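PDB 6IST: lysin from Enterococcus phage IMEEF1, which is an endolysin that probably cleaves the host cell-wall peptidoglycan through a CHAP-type cysteine peptidase-like domain and binds calcium. Local coordinates for residues L8-N12 against G92-E96. Residue numbers count along the deposited sequence, not the author numbering.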
loop_
_atom_site.group_PDB
_atom_site.type_symbol
_atom_site.label_atom_id
_atom_site.label_comp_id
_atom_site.label_asym_id
_atom_site.label_seq_id
_atom_site.Cartn_x
_atom_site.Cartn_y
_atom_site.Cartn_z
ATOM N N LEU C 8 11.486 10.493 -19.543
ATOM C CA LEU C 8 12.069 10.465 -20.858
ATOM C C LEU C 8 13.552 10.154 -20.859
ATOM O O LEU C 8 14.041 9.474 -21.748
ATOM C CB LEU C 8 11.844 11.800 -21.584
ATOM C CG LEU C 8 10.368 12.191 -21.804
ATOM C CD1 LEU C 8 10.249 13.587 -22.370
ATOM C CD2 LEU C 8 9.731 11.143 -22.699
ATOM N N SER C 9 14.268 10.666 -19.875
ATOM C CA SER C 9 15.679 10.273 -19.723
ATOM C C SER C 9 15.830 8.754 -19.570
ATOM O O SER C 9 16.596 8.117 -20.248
ATOM C CB SER C 9 16.283 11.000 -18.553
ATOM O OG SER C 9 17.617 10.599 -18.451
ATOM N N TYR C 10 15.040 8.184 -18.690
ATOM C CA TYR C 10 15.084 6.756 -18.436
ATOM C C TYR C 10 14.722 5.944 -19.688
ATOM O O TYR C 10 15.463 5.040 -20.102
ATOM C CB TYR C 10 14.150 6.395 -17.264
ATOM C CG TYR C 10 14.144 4.924 -16.994
ATOM C CD1 TYR C 10 15.197 4.303 -16.352
ATOM C CD2 TYR C 10 13.100 4.156 -17.426
ATOM C CE1 TYR C 10 15.209 2.914 -16.138
ATOM C CE2 TYR C 10 13.079 2.775 -17.212
ATOM C CZ TYR C 10 14.134 2.157 -16.591
ATOM O OH TYR C 10 14.068 0.771 -16.424
ATOM N N VAL C 11 13.606 6.294 -20.305
ATOM C CA VAL C 11 13.164 5.612 -21.541
ATOM C C VAL C 11 14.179 5.721 -22.679
ATOM O O VAL C 11 14.567 4.698 -23.250
ATOM C CB VAL C 11 11.778 6.082 -21.965
ATOM C CG1 VAL C 11 11.362 5.460 -23.276
ATOM C CG2 VAL C 11 10.802 5.627 -20.893
ATOM N N ASN C 12 14.650 6.926 -22.966
ATOM C CA ASN C 12 15.667 7.066 -23.991
ATOM C C ASN C 12 16.973 6.272 -23.669
ATOM O O ASN C 12 17.616 5.742 -24.583
ATOM C CB ASN C 12 15.930 8.521 -24.265
ATOM C CG ASN C 12 14.843 9.155 -25.124
ATOM O OD1 ASN C 12 14.478 8.612 -26.176
ATOM N ND2 ASN C 12 14.348 10.328 -24.705
ATOM N N GLY C 92 4.089 1.138 -26.077
ATOM C CA GLY C 92 5.445 1.695 -25.958
ATOM C C GLY C 92 5.229 3.113 -25.397
ATOM O O GLY C 92 4.121 3.497 -25.012
ATOM N N ILE C 93 6.305 3.895 -25.248
ATOM C CA ILE C 93 6.184 5.180 -24.610
ATOM C C ILE C 93 6.496 6.293 -25.609
ATOM O O ILE C 93 7.631 6.296 -26.126
ATOM C CB ILE C 93 7.158 5.339 -23.432
ATOM C CG1 ILE C 93 7.008 4.207 -22.359
ATOM C CG2 ILE C 93 6.969 6.703 -22.755
ATOM C CD1 ILE C 93 5.635 4.065 -21.740
ATOM N N ALA C 94 5.636 7.289 -25.681
ATOM C CA ALA C 94 5.808 8.473 -26.642
ATOM C C ALA C 94 6.926 9.316 -26.043
ATOM O O ALA C 94 6.915 9.620 -24.855
ATOM C CB ALA C 94 4.563 9.277 -26.760
ATOM N N THR C 95 7.918 9.639 -26.853
ATOM C CA THR C 95 9.089 10.389 -26.341
ATOM C C THR C 95 9.059 11.833 -26.781
ATOM O O THR C 95 9.905 12.664 -26.297
ATOM C CB THR C 95 10.389 9.758 -26.787
ATOM O OG1 THR C 95 10.356 9.421 -28.181
ATOM C CG2 THR C 95 10.588 8.488 -25.974
ATOM N N GLU C 96 8.084 12.122 -27.634
ATOM C CA GLU C 96 7.862 13.441 -28.200
ATOM C C GLU C 96 6.391 13.673 -28.392
ATOM O O GLU C 96 5.634 12.731 -28.478
ATOM C CB GLU C 96 8.555 13.524 -29.573
ATOM C CG GLU C 96 10.072 13.440 -29.491
ATOM C CD GLU C 96 10.747 13.282 -30.848
ATOM O OE1 GLU C 96 11.902 12.826 -30.844
ATOM O OE2 GLU C 96 10.127 13.572 -31.908
HETATM O O HOH W 1 12.637 12.471 -25.664
HETATM O O HOH W 2 13.149 9.187 -28.540
#
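Residues 8-12 form one turn of helix 4-13, closed by the hydrogen bond from Asn12 N to Leu8 O (2.9 Å), and lie over the end of strand 90-94 and the first residue beyond it, Thr95, whose backbone still pairs with Val105. The backbones come nearest at Leu8 CA and Thr95 CA, 6.2 Å apart. Compact, beta-branched Val11 points at the strand and sets CG1 4.2 Å from CB of buried Ile93, which supplies apolar surface, and 4.1 Å from Thr95 CG2. In this CHAP domain, of papain-like fold, the helix thus packs on the antiparallel sheet, Val11 touching Val107 of the adjacent strand and also Val36 of helix 29-41. Leu8 starts out sideways, but its long side chain brings CD2 3.8 Å from Thr95 CA. Thr95 suits the border: its methyl joins the apolar cluster, while its hydroxyl and carbonyl oxygens each bind a water. Exposed Asn12 suits both waters: ND2 donates to water 1 (ND2-O 2.9 Å), OD1 accepts from water 2 (OD1-O 2.8 Å).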